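Local coordinates for acireductone dioxygenase (Bacillus anthracis, PDB 4QGL), which probably catalyses the metal-dependent reaction of an acireductone with oxygen in methionine salvage, its products depending on whether iron or nickel is bound, at residues E48-T53 with Q157-R162; I39-P44 with L61-K66; E30-E35 with S141-A146. One frame throughout, in Å; residues are numbered along the deposited sequence.

All three contacts are partly buried. Interactions 1 and 3 reach the same antiparallel sheet from opposite sides of the chain's centre, their own centres about 23 Å apart. Interaction 3 is true strand pairing, with backbone hydrogen bonds and a water at the edge strand 33-36. Interaction 1 instead lays a loop over strand 158-164 through an amide-aromatic stack and aliphatic contacts. Interaction 2 lies farther out, where another part of the loop between strand 33-36 and helix 54-63 packs on a helix junction; it is mostly apolar, with one lysine. Interactions 1 and 2 touch where Ile161 meets Leu61, which ties the helix junction to the sheet.

Interaction 1 (E48-T53 with Q157-R162); sequences ENYSLT and QVVAIR
Tyr50 O is hydrogen-bonded to Ser84 OG of strand 79-85, and the ring of the same residue carries the amide of Gln157 on one face. No hydrogen bond runs directly between 48-53 and 157-162, and the contact rests on the amide-ring stack and on the packing of Val159. Ring and amide planes are only 8° apart, although the two side chains cross at about a right angle. Gln157 CD lies 3.4 Å from Tyr50 CZ, and Gln157 OE1 sits 3.5 Å above the ring plane, displaced toward the rim near CE2. Closer to the backbone, Gln157 CB is 3.6 Å from Tyr50 CE1, so the aliphatic stem rests on the ring as well. Val158 CA lies in the ring plane, at its edge.

Val159 fills the next position along the strand with both of its methyls. Val159 CG1 is anti to the backbone N (chi1 177°) and meets Leu52 CD1 tip to tip at 3.8 Å, while Val159 CG2 approaches Tyr50 CD1 at 3.6 Å and also packs on Asn49 O.

Thr53 closes the loop, its OG1 capping helix 54-63 at Asn56 N. Beneath, strand 158-164 runs between strands 109-113 and 79-85 of the cupin sheet. Val158 points away from the loop, its side chain about 8 Å from that of Arg111, predicted to be important for generating the substrate dianion. Val159 packs against Val82 and Ser84 on one neighbouring strand and Val114 and Ser115 in the loop after the other.

Interaction 2 (I39-P44 with L61-K66); sequences ISKLPP and LAVFSK
Phe64 and Val63 take the contacts of the 39-44 loop at a helix-to-helix junction: Phe64 is both the first residue to leave helix 54-63 and the N-cap residue of helix 65-75. The Phe64 ring receives Leu42 CD1 at its edge, near the ring plane, 3.9 Å from CE2. Ile39 CD1 approaches the same ring obliquely, 4.1 Å from CZ. Leu42 is buried and also packs on Asn47 and Val114, while Phe112 of strand 109-113 meets the Phe64 ring with planes inclined at about 55°.

Val63 touches two neighbours, one with each methyl. Its CG2 is 4.1 Å from Pro43 CD, and its CG1 is 3.8 Å from Lys41 CE, with the lysine and valine side chains sliding past each other in opposite directions. CG1 also stands over one face of the adjoining Phe64 ring, toward the rim. The lysine chain bends at chi3 (59°), which turns CE in toward the end of helix 54-63. Beyond it the ammonium group has its stronger partner in Glu67 OE2, a salt bridge to helix 65-75.

Residues 39-41 form a 3-10 turn, with Leu42 N bonded to Ile39 O. From this turn Lys41 NZ reaches Val63 O at 3.3 Å, a weak hydrogen bond.

Interaction 3 (E30-E35 with S141-A146); sequences EGVLYE and SVPENA
Ser141 N donates to Leu33 O at 2.9 Å with an N-H...O angle of 161°, the stronger of two backbone bonds that make these residues an antiparallel hydrogen-bonded pair. The return bond, from Leu33 N to Ser141 O, is weak: 3.3 Å and bent to 129°. Ser141 O has other company, since Val32 CA makes a CA-H...O contact with it at 3.5 Å and a water donates to it at 3.1 Å. That water also donates to Gly31 O and accepts from Ser141 OG, extending the link between the two segments past the end of the regular pairing. OG stands anti to the backbone N (chi1 173°) and hydrogen-bonds to Tyr77 OH besides.

Leu33 and Ser141 project to the same face of the sheet, their CB atoms 3.9 Å apart, and Arg75 of helix 65-75 packs against both. Val32 crosses Pro143 obliquely, its CG2 reaching Pro143 CD at 4.1 Å, while CG1 rests on Ser141 O; Leu27 of helix 20-29 packs on the same valine. Pro143 CG lies 3.7 Å from Gly31 O. Gly31, with positive phi, ends helix 20-29 in a Schellman motif and turns the chain into strand 33-36.

Past the strand, Pro143 to Ala146 form a type II turn. Backbone bonds join Val142 to Glu109 and Asn145 to His105, and Ala146 O bonds to His148 ND1; Glu109, His105 and His148 are cadmium ligands, completed by His103. The arrangement is that of an outer strand pairing at the rim of a cupin fold, beside a turn whose bonds to the metal ligands His105 and His148 are consistent with a second-shell position.

Interaction 1 (E48-T53 with Q157-R162)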
ATOM      1  N   GLU A  48       9.189  -0.646 -13.026  1.00 32.24           N
ATOM      2  CA  GLU A  48       8.860  -2.028 -13.301  1.00 32.52           C
ATOM      3  C   GLU A  48      10.089  -2.918 -13.161  1.00 32.26           C
ATOM      4  O   GLU A  48      10.416  -3.703 -14.039  1.00 32.50           O
ATOM      5  CB  GLU A  48       8.243  -2.171 -14.699  1.00 33.76           C
ATOM      6  CG  GLU A  48       6.758  -1.830 -14.807  1.00 34.08           C
ATOM      7  CD  GLU A  48       5.957  -2.112 -13.537  1.00 34.26           C
ATOM      8  OE1 GLU A  48       5.798  -3.286 -13.151  1.00 35.53           O
ATOM      9  OE2 GLU A  48       5.483  -1.148 -12.899  1.00 34.43           O
ATOM     10  N   ASN A  49      10.761  -2.787 -12.030  1.00 31.38           N
ATOM     11  CA  ASN A  49      11.938  -3.564 -11.768  1.00 31.46           C
ATOM     12  C   ASN A  49      11.626  -4.392 -10.556  1.00 30.54           C
ATOM     13  O   ASN A  49      11.364  -3.854  -9.480  1.00 30.04           O
ATOM     14  CB  ASN A  49      13.101  -2.621 -11.504  1.00 31.88           C
ATOM     15  CG  ASN A  49      14.432  -3.332 -11.449  1.00 32.83           C
ATOM     16  OD1 ASN A  49      14.516  -4.483 -11.056  1.00 33.45           O
ATOM     17  ND2 ASN A  49      15.486  -2.635 -11.827  1.00 33.46           N
ATOM     18  N   TYR A  50      11.634  -5.703 -10.734  1.00 30.26           N
ATOM     19  CA  TYR A  50      11.175  -6.623  -9.692  1.00 29.49           C
ATOM     20  C   TYR A  50      12.277  -7.516  -9.127  1.00 30.05           C
ATOM     21  O   TYR A  50      12.074  -8.133  -8.098  1.00 30.49           O
ATOM     22  CB  TYR A  50      10.006  -7.487 -10.206  1.00 29.07           C
ATOM     23  CG  TYR A  50       8.738  -6.691 -10.468  1.00 28.14           C
ATOM     24  CD1 TYR A  50       7.809  -6.475  -9.454  1.00 27.22           C
ATOM     25  CD2 TYR A  50       8.487  -6.123 -11.717  1.00 28.10           C
ATOM     26  CE1 TYR A  50       6.673  -5.727  -9.676  1.00 26.56           C
ATOM     27  CE2 TYR A  50       7.349  -5.385 -11.946  1.00 27.48           C
ATOM     28  CZ  TYR A  50       6.442  -5.192 -10.919  1.00 26.71           C
ATOM     29  OH  TYR A  50       5.311  -4.453 -11.116  1.00 26.10           O
ATOM     30  N   SER A  51      13.412  -7.640  -9.804  1.00 30.33           N
ATOM     31  CA  SER A  51      14.550  -8.345  -9.222  1.00 30.73           C
ATOM     32  C   SER A  51      15.527  -7.299  -8.752  1.00 30.42           C
ATOM     33  O   SER A  51      16.403  -6.842  -9.502  1.00 30.77           O
ATOM     34  CB  SER A  51      15.224  -9.246 -10.230  1.00 31.74           C
ATOM     35  OG  SER A  51      15.426  -8.529 -11.414  1.00 31.88           O
ATOM     36  N   LEU A  52      15.361  -6.951  -7.488  1.00 29.65           N
ATOM     37  CA  LEU A  52      15.962  -5.781  -6.912  1.00 29.26           C
ATOM     38  C   LEU A  52      17.228  -6.149  -6.185  1.00 30.04           C
ATOM     39  O   LEU A  52      17.240  -7.078  -5.372  1.00 30.32           O
ATOM     40  CB  LEU A  52      14.955  -5.131  -5.958  1.00 28.27           C
ATOM     41  CG  LEU A  52      13.771  -4.532  -6.705  1.00 27.41           C
ATOM     42  CD1 LEU A  52      12.711  -3.971  -5.801  1.00 26.58           C
ATOM     43  CD2 LEU A  52      14.291  -3.439  -7.623  1.00 27.59           C
ATOM     44  N   THR A  53      18.299  -5.413  -6.475  1.00 30.44           N
ATOM     45  CA  THR A  53      19.550  -5.586  -5.730  1.00 31.31           C
ATOM     46  C   THR A  53      19.462  -4.830  -4.415  1.00 31.05           C
ATOM     47  O   THR A  53      18.523  -4.052  -4.206  1.00 30.00           O
ATOM     48  CB  THR A  53      20.820  -5.199  -6.550  1.00 32.10           C
ATOM     49  OG1 THR A  53      20.880  -3.781  -6.838  1.00 31.58           O
ATOM     50  CG2 THR A  53      20.862  -6.026  -7.848  1.00 32.44           C
ATOM     51  N   GLN A 157       2.091  -8.886  -9.237  1.00 22.83           N
ATOM     52  CA  GLN A 157       3.402  -8.359  -8.909  1.00 22.56           C
ATOM     53  C   GLN A 157       3.307  -6.969  -8.282  1.00 21.72           C
ATOM     54  O   GLN A 157       2.538  -6.123  -8.724  1.00 21.52           O
ATOM     55  CB  GLN A 157       4.281  -8.311 -10.142  1.00 23.05           C
ATOM     56  CG  GLN A 157       3.735  -7.366 -11.174  1.00 22.96           C
ATOM     57  CD  GLN A 157       4.450  -7.488 -12.476  1.00 23.62           C
ATOM     58  OE1 GLN A 157       5.415  -8.228 -12.579  1.00 24.11           O
ATOM     59  NE2 GLN A 157       3.973  -6.766 -13.488  1.00 23.73           N
ATOM     60  N   VAL A 158       4.090  -6.746  -7.243  1.00 21.39           N
ATOM     61  CA  VAL A 158       4.135  -5.436  -6.635  1.00 20.88           C
ATOM     62  C   VAL A 158       5.518  -5.166  -6.061  1.00 21.07           C
ATOM     63  O   VAL A 158       6.196  -6.076  -5.545  1.00 21.43           O
ATOM     64  CB  VAL A 158       3.008  -5.295  -5.576  1.00 20.41           C
ATOM     65  CG1 VAL A 158       3.365  -5.946  -4.259  1.00 20.48           C
ATOM     66  CG2 VAL A 158       2.680  -3.852  -5.339  1.00 20.07           C
ATOM     67  N   VAL A 159       5.947  -3.912  -6.178  1.00 20.94           N
ATOM     68  CA  VAL A 159       7.092  -3.381  -5.398  1.00 21.09           C
ATOM     69  C   VAL A 159       6.614  -2.243  -4.517  1.00 20.75           C
ATOM     70  O   VAL A 159       5.917  -1.375  -4.995  1.00 20.49           O
ATOM     71  CB  VAL A 159       8.227  -2.868  -6.283  1.00 21.48           C
ATOM     72  CG1 VAL A 159       9.325  -2.277  -5.433  1.00 21.70           C
ATOM     73  CG2 VAL A 159       8.837  -3.981  -7.091  1.00 22.01           C
ATOM     74  N   ALA A 160       7.009  -2.268  -3.236  1.00 20.89           N
ATOM     75  CA  ALA A 160       6.554  -1.314  -2.208  1.00 20.73           C
ATOM     76  C   ALA A 160       7.609  -0.969  -1.173  1.00 21.22           C
ATOM     77  O   ALA A 160       8.488  -1.751  -0.851  1.00 21.64           O
ATOM     78  CB  ALA A 160       5.343  -1.890  -1.473  1.00 20.44           C
ATOM     79  N   ILE A 161       7.439   0.199  -0.608  1.00 21.44           N
ATOM     80  CA  ILE A 161       8.153   0.582   0.574  1.00 22.20           C
ATOM     81  C   ILE A 161       7.217   0.384   1.760  1.00 22.58           C
ATOM     82  O   ILE A 161       6.094   0.824   1.720  1.00 22.30           O
ATOM     83  CB  ILE A 161       8.594   2.053   0.517  1.00 22.30           C
ATOM     84  CG1 ILE A 161       9.431   2.301  -0.725  1.00 22.40           C
ATOM     85  CG2 ILE A 161       9.410   2.370   1.739  1.00 22.88           C
ATOM     86  CD1 ILE A 161       9.718   3.768  -0.986  1.00 22.62           C
ATOM     87  N   ARG A 162       7.677  -0.271   2.815  1.00 23.66           N
ATOM     88  CA  ARG A 162       6.890  -0.400   4.001  1.00 24.33           C
ATOM     89  C   ARG A 162       7.465   0.495   5.065  1.00 25.68           C
ATOM     90  O   ARG A 162       8.674   0.461   5.336  1.00 26.30           O
ATOM     91  CB  ARG A 162       6.931  -1.817   4.501  1.00 24.63           C
ATOM     92  CG  ARG A 162       6.884  -2.834   3.394  1.00 24.39           C
ATOM     93  CD  ARG A 162       7.834  -3.939   3.759  1.00 25.15           C
ATOM     94  NE  ARG A 162       7.159  -5.003   4.487  1.00 25.29           N
ATOM     95  CZ  ARG A 162       7.786  -5.931   5.196  1.00 25.98           C
ATOM     96  NH1 ARG A 162       7.081  -6.856   5.813  1.00 26.18           N
ATOM     97  NH2 ARG A 162       9.109  -5.940   5.294  1.00 26.60           N
TER

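Interaction 2 (I39-P44 with L61-K66)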
ATOM      1  N   ILE A  39       6.098  10.253  -8.508  1.00 25.47           N
ATOM      2  CA  ILE A  39       6.698   8.978  -8.942  1.00 25.07           C
ATOM      3  C   ILE A  39       7.573   9.221 -10.167  1.00 25.69           C
ATOM      4  O   ILE A  39       8.483   8.459 -10.414  1.00 25.63           O
ATOM      5  CB  ILE A  39       5.611   7.855  -9.101  1.00 24.43           C
ATOM      6  CG1 ILE A  39       6.223   6.473  -9.345  1.00 24.15           C
ATOM      7  CG2 ILE A  39       4.580   8.167 -10.169  1.00 24.62           C
ATOM      8  CD1 ILE A  39       6.606   5.770  -8.063  1.00 23.77           C
ATOM      9  N   SER A  40       7.331  10.319 -10.884  1.00 26.46           N
ATOM     10  CA  SER A  40       8.194  10.743 -12.015  1.00 27.38           C
ATOM     11  C   SER A  40       9.653  11.004 -11.626  1.00 27.95           C
ATOM     12  O   SER A  40      10.519  11.041 -12.471  1.00 28.39           O
ATOM     13  CB  SER A  40       7.652  12.011 -12.691  1.00 28.01           C
ATOM     14  OG  SER A  40       7.727  13.141 -11.844  1.00 28.24           O
ATOM     15  N   LYS A  41       9.904  11.205 -10.340  1.00 28.21           N
ATOM     16  CA  LYS A  41      11.274  11.232  -9.813  1.00 28.94           C
ATOM     17  C   LYS A  41      12.039   9.934  -9.927  1.00 28.97           C
ATOM     18  O   LYS A  41      13.244   9.946  -9.940  1.00 29.72           O
ATOM     19  CB  LYS A  41      11.267  11.539  -8.323  1.00 28.88           C
ATOM     20  CG  LYS A  41      11.283  13.004  -7.990  1.00 29.53           C
ATOM     21  CD  LYS A  41      10.579  13.191  -6.664  1.00 29.32           C
ATOM     22  CE  LYS A  41      11.271  12.379  -5.582  1.00 29.13           C
ATOM     23  NZ  LYS A  41      10.831  12.865  -4.244  1.00 29.24           N
ATOM     24  N   LEU A  42      11.351   8.814  -9.898  1.00 28.66           N
ATOM     25  CA  LEU A  42      12.016   7.539  -9.886  1.00 28.71           C
ATOM     26  C   LEU A  42      12.772   7.393 -11.181  1.00 29.52           C
ATOM     27  O   LEU A  42      12.227   7.628 -12.245  1.00 29.70           O
ATOM     28  CB  LEU A  42      10.998   6.398  -9.726  1.00 28.13           C
ATOM     29  CG  LEU A  42      11.545   4.997  -9.401  1.00 28.05           C
ATOM     30  CD1 LEU A  42      11.969   4.883  -7.946  1.00 27.82           C
ATOM     31  CD2 LEU A  42      10.525   3.912  -9.725  1.00 27.64           C
ATOM     32  N   PRO A  43      14.050   7.026 -11.092  1.00 30.42           N
ATOM     33  CA  PRO A  43      14.843   6.691 -12.264  1.00 31.38           C
ATOM     34  C   PRO A  43      14.284   5.513 -13.055  1.00 31.59           C
ATOM     35  O   PRO A  43      13.829   4.539 -12.477  1.00 31.05           O
ATOM     36  CB  PRO A  43      16.213   6.319 -11.700  1.00 31.68           C
ATOM     37  CG  PRO A  43      16.236   6.780 -10.299  1.00 31.45           C
ATOM     38  CD  PRO A  43      14.882   7.272  -9.907  1.00 30.71           C
ATOM     39  N   PRO A  44      14.349   5.601 -14.375  1.00 32.88           N
ATOM     40  CA  PRO A  44      13.698   4.602 -15.214  1.00 33.49           C
ATOM     41  C   PRO A  44      14.203   3.169 -15.060  1.00 33.75           C
ATOM     42  O   PRO A  44      13.392   2.236 -15.189  1.00 33.66           O
ATOM     43  CB  PRO A  44      13.937   5.141 -16.632  1.00 34.33           C
ATOM     44  CG  PRO A  44      13.950   6.625 -16.441  1.00 34.24           C
ATOM     45  CD  PRO A  44      14.704   6.808 -15.147  1.00 33.86           C
ATOM     46  N   LEU A  61      14.785   4.065  -1.555  1.00 26.48           N
ATOM     47  CA  LEU A  61      14.717   4.818  -0.289  1.00 26.51           C
ATOM     48  C   LEU A  61      15.455   6.168  -0.275  1.00 26.99           C
ATOM     49  O   LEU A  61      15.092   7.072   0.461  1.00 27.19           O
ATOM     50  CB  LEU A  61      15.251   3.958   0.848  1.00 26.90           C
ATOM     51  CG  LEU A  61      14.431   2.701   1.145  1.00 26.37           C
ATOM     52  CD1 LEU A  61      15.158   1.899   2.214  1.00 27.00           C
ATOM     53  CD2 LEU A  61      13.007   3.055   1.561  1.00 25.70           C
ATOM     54  N   ALA A  62      16.493   6.323  -1.071  1.00 27.25           N
ATOM     55  CA  ALA A  62      17.087   7.631  -1.199  1.00 27.71           C
ATOM     56  C   ALA A  62      16.229   8.640  -1.945  1.00 27.17           C
ATOM     57  O   ALA A  62      16.210   9.807  -1.583  1.00 27.63           O
ATOM     58  CB  ALA A  62      18.455   7.525  -1.858  1.00 28.45           C
ATOM     59  N   VAL A  63      15.553   8.221  -2.997  1.00 26.36           N
ATOM     60  CA  VAL A  63      14.772   9.139  -3.820  1.00 26.02           C
ATOM     61  C   VAL A  63      13.558   9.696  -3.082  1.00 25.55           C
ATOM     62  O   VAL A  63      13.261  10.868  -3.217  1.00 25.85           O
ATOM     63  CB  VAL A  63      14.344   8.473  -5.135  1.00 25.60           C
ATOM     64  CG1 VAL A  63      13.563   9.415  -6.017  1.00 25.59           C
ATOM     65  CG2 VAL A  63      15.550   8.029  -5.923  1.00 26.11           C
ATOM     66  N   PHE A  64      12.847   8.867  -2.312  1.00 24.91           N
ATOM     67  CA  PHE A  64      11.680   9.343  -1.554  1.00 24.58           C
ATOM     68  C   PHE A  64      11.975   9.637  -0.102  1.00 25.05           C
ATOM     69  O   PHE A  64      11.062   9.787   0.684  1.00 24.86           O
ATOM     70  CB  PHE A  64      10.528   8.367  -1.673  1.00 23.74           C
ATOM     71  CG  PHE A  64      10.088   8.170  -3.080  1.00 23.35           C
ATOM     72  CD1 PHE A  64       9.235   9.077  -3.688  1.00 23.33           C
ATOM     73  CD2 PHE A  64      10.569   7.097  -3.816  1.00 23.16           C
ATOM     74  CE1 PHE A  64       8.868   8.913  -5.004  1.00 23.15           C
ATOM     75  CE2 PHE A  64      10.191   6.919  -5.129  1.00 22.98           C
ATOM     76  CZ  PHE A  64       9.344   7.827  -5.722  1.00 22.98           C
ATOM     77  N   SER A  65      13.248   9.849   0.225  1.00 25.76           N
ATOM     78  CA  SER A  65      13.636  10.115   1.613  1.00 26.45           C
ATOM     79  C   SER A  65      12.944  11.313   2.250  1.00 26.84           C
ATOM     80  O   SER A  65      12.655  11.291   3.438  1.00 27.11           O
ATOM     81  CB  SER A  65      15.149  10.256   1.753  1.00 27.30           C
ATOM     82  OG  SER A  65      15.633  11.402   1.079  1.00 27.79           O
ATOM     83  N   LYS A  66      12.707  12.365   1.482  1.00 27.11           N
ATOM     84  CA  LYS A  66      11.995  13.537   2.000  1.00 27.66           C
ATOM     85  C   LYS A  66      10.540  13.188   2.310  1.00 27.10           C
ATOM     86  O   LYS A  66      10.020  13.480   3.381  1.00 27.49           O
ATOM     87  CB  LYS A  66      12.075  14.686   0.988  1.00 28.05           C
ATOM     88  CG  LYS A  66      11.226  15.890   1.313  1.00 28.61           C
ATOM     89  CD  LYS A  66      11.566  16.486   2.659  1.00 29.58           C
ATOM     90  CE  LYS A  66      10.917  17.856   2.795  1.00 30.40           C
ATOM     91  NZ  LYS A  66      10.792  18.226   4.224  1.00 31.20           N
TER

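Interaction 3 (E30-E35 with S141-A146)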
ATOM      1  N   GLU A  30     -12.908   7.764   6.253  1.00 27.58           N
ATOM      2  CA  GLU A  30     -12.668   6.419   6.843  1.00 26.94           C
ATOM      3  C   GLU A  30     -11.409   6.302   7.694  1.00 26.52           C
ATOM      4  O   GLU A  30     -11.106   5.240   8.189  1.00 26.00           O
ATOM      5  CB  GLU A  30     -12.614   5.339   5.775  1.00 26.24           C
ATOM      6  CG  GLU A  30     -13.840   5.253   4.861  1.00 26.63           C
ATOM      7  CD  GLU A  30     -15.176   5.041   5.577  1.00 27.35           C
ATOM      8  OE1 GLU A  30     -15.153   4.610   6.741  1.00 27.58           O
ATOM      9  OE2 GLU A  30     -16.243   5.326   4.973  1.00 27.80           O
ATOM     10  N   GLY A  31     -10.676   7.394   7.848  1.00 26.76           N
ATOM     11  CA  GLY A  31      -9.446   7.412   8.633  1.00 26.62           C
ATOM     12  C   GLY A  31      -8.246   6.945   7.847  1.00 25.78           C
ATOM     13  O   GLY A  31      -7.199   6.807   8.401  1.00 25.71           O
ATOM     14  N   VAL A  32      -8.389   6.716   6.544  1.00 25.25           N
ATOM     15  CA  VAL A  32      -7.290   6.187   5.720  1.00 24.58           C
ATOM     16  C   VAL A  32      -6.472   7.346   5.099  1.00 24.83           C
ATOM     17  O   VAL A  32      -6.942   8.081   4.237  1.00 24.95           O
ATOM     18  CB  VAL A  32      -7.824   5.207   4.626  1.00 23.92           C
ATOM     19  CG1 VAL A  32      -6.702   4.493   3.881  1.00 23.27           C
ATOM     20  CG2 VAL A  32      -8.716   4.179   5.258  1.00 23.90           C
ATOM     21  N   LEU A  33      -5.240   7.514   5.556  1.00 25.07           N
ATOM     22  CA  LEU A  33      -4.384   8.545   4.986  1.00 25.43           C
ATOM     23  C   LEU A  33      -4.023   8.174   3.584  1.00 25.02           C
ATOM     24  O   LEU A  33      -3.654   7.042   3.311  1.00 24.47           O
ATOM     25  CB  LEU A  33      -3.099   8.719   5.782  1.00 25.69           C
ATOM     26  CG  LEU A  33      -2.137   9.854   5.313  1.00 26.06           C
ATOM     27  CD1 LEU A  33      -2.854  11.201   5.156  1.00 26.75           C
ATOM     28  CD2 LEU A  33      -0.957  10.019   6.272  1.00 26.44           C
ATOM     29  N   TYR A  34      -4.149   9.121   2.689  1.00 25.60           N
ATOM     30  CA  TYR A  34      -3.741   8.893   1.343  1.00 25.64           C
ATOM     31  C   TYR A  34      -2.860  10.055   0.880  1.00 26.34           C
ATOM     32  O   TYR A  34      -3.113  11.207   1.207  1.00 27.23           O
ATOM     33  CB  TYR A  34      -4.960   8.676   0.452  1.00 25.71           C
ATOM     34  CG  TYR A  34      -4.588   8.526  -0.988  1.00 25.77           C
ATOM     35  CD1 TYR A  34      -3.576   7.652  -1.383  1.00 25.33           C
ATOM     36  CD2 TYR A  34      -5.231   9.273  -1.970  1.00 26.44           C
ATOM     37  CE1 TYR A  34      -3.194   7.541  -2.712  1.00 25.43           C
ATOM     38  CE2 TYR A  34      -4.879   9.159  -3.317  1.00 26.47           C
ATOM     39  CZ  TYR A  34      -3.857   8.296  -3.688  1.00 25.97           C
ATOM     40  OH  TYR A  34      -3.517   8.200  -5.024  1.00 26.07           O
ATOM     41  N   GLU A  35      -1.780   9.746   0.181  1.00 26.32           N
ATOM     42  CA  GLU A  35      -0.897  10.773  -0.340  1.00 26.97           C
ATOM     43  C   GLU A  35      -0.482  10.323  -1.697  1.00 26.73           C
ATOM     44  O   GLU A  35      -0.381   9.112  -1.943  1.00 26.11           O
ATOM     45  CB  GLU A  35       0.343  10.902   0.515  1.00 27.33           C
ATOM     46  CG  GLU A  35       0.097  11.364   1.943  1.00 28.02           C
ATOM     47  CD  GLU A  35       1.401  11.627   2.692  1.00 28.62           C
ATOM     48  OE1 GLU A  35       1.365  11.914   3.923  1.00 29.18           O
ATOM     49  OE2 GLU A  35       2.486  11.547   2.050  1.00 28.80           O
ATOM     50  N   SER A 141      -2.116   4.754   4.286  1.00 21.73           N
ATOM     51  CA  SER A 141      -1.960   4.251   5.649  1.00 22.15           C
ATOM     52  C   SER A 141      -3.265   3.715   6.174  1.00 22.39           C
ATOM     53  O   SER A 141      -4.277   4.414   6.255  1.00 22.64           O
ATOM     54  CB  SER A 141      -1.399   5.266   6.659  1.00 22.80           C
ATOM     55  OG  SER A 141      -1.442   4.692   7.979  1.00 23.13           O
ATOM     56  N   VAL A 142      -3.188   2.457   6.566  1.00 22.51           N
ATOM     57  CA  VAL A 142      -4.299   1.741   6.996  1.00 22.78           C
ATOM     58  C   VAL A 142      -4.260   1.745   8.508  1.00 23.68           C
ATOM     59  O   VAL A 142      -3.358   1.153   9.104  1.00 23.98           O
ATOM     60  CB  VAL A 142      -4.229   0.313   6.451  1.00 22.41           C
ATOM     61  CG1 VAL A 142      -5.262  -0.573   7.138  1.00 22.57           C
ATOM     62  CG2 VAL A 142      -4.418   0.309   4.936  1.00 21.91           C
ATOM     63  N   PRO A 143      -5.261   2.386   9.136  1.00 24.42           N
ATOM     64  CA  PRO A 143      -5.280   2.648  10.576  1.00 25.27           C
ATOM     65  C   PRO A 143      -5.303   1.411  11.482  1.00 25.59           C
ATOM     66  O   PRO A 143      -5.782   0.329  11.121  1.00 25.20           O
ATOM     67  CB  PRO A 143      -6.555   3.472  10.796  1.00 25.66           C
ATOM     68  CG  PRO A 143      -7.386   3.276   9.589  1.00 25.16           C
ATOM     69  CD  PRO A 143      -6.531   2.741   8.475  1.00 24.40           C
ATOM     70  N   GLU A 144      -4.779   1.630  12.681  1.00 26.41           N
ATOM     71  CA  GLU A 144      -4.724   0.609  13.670  1.00 26.88           C
ATOM     72  C   GLU A 144      -6.156   0.189  13.956  1.00 26.89           C
ATOM     73  O   GLU A 144      -7.072   1.005  13.911  1.00 27.20           O
ATOM     74  CB  GLU A 144      -3.977   1.108  14.932  1.00 27.94           C
ATOM     75  CG  GLU A 144      -4.731   2.087  15.814  1.00 28.86           C
ATOM     76  CD  GLU A 144      -3.948   2.429  17.091  1.00 30.09           C
ATOM     77  OE1 GLU A 144      -2.779   2.014  17.230  1.00 30.30           O
ATOM     78  OE2 GLU A 144      -4.497   3.109  17.985  1.00 31.07           O
ATOM     79  N   ASN A 145      -6.324  -1.113  14.198  1.00 26.71           N
ATOM     80  CA  ASN A 145      -7.605  -1.784  14.549  1.00 26.66           C
ATOM     81  C   ASN A 145      -8.612  -1.963  13.419  1.00 25.55           C
ATOM     82  O   ASN A 145      -9.647  -2.583  13.630  1.00 25.74           O
ATOM     83  CB  ASN A 145      -8.272  -1.151  15.769  1.00 27.82           C
ATOM     84  CG  ASN A 145      -7.324  -1.034  16.935  1.00 28.92           C
ATOM     85  OD1 ASN A 145      -6.408  -1.863  17.092  1.00 29.20           O
ATOM     86  ND2 ASN A 145      -7.478   0.041  17.728  1.00 29.84           N
ATOM     87  N   ALA A 146      -8.299  -1.477  12.227  1.00 24.41           N
ATOM     88  CA  ALA A 146      -9.200  -1.647  11.104  1.00 23.59           C
ATOM     89  C   ALA A 146      -9.025  -3.025  10.477  1.00 22.90           C
ATOM     90  O   ALA A 146      -7.952  -3.389  10.030  1.00 22.52           O
ATOM     91  CB  ALA A 146      -8.978  -0.572  10.064  1.00 23.17           C
TER
HETATM   92  O   HOH W   1      -4.137   5.866   8.968  1.00 25.90           O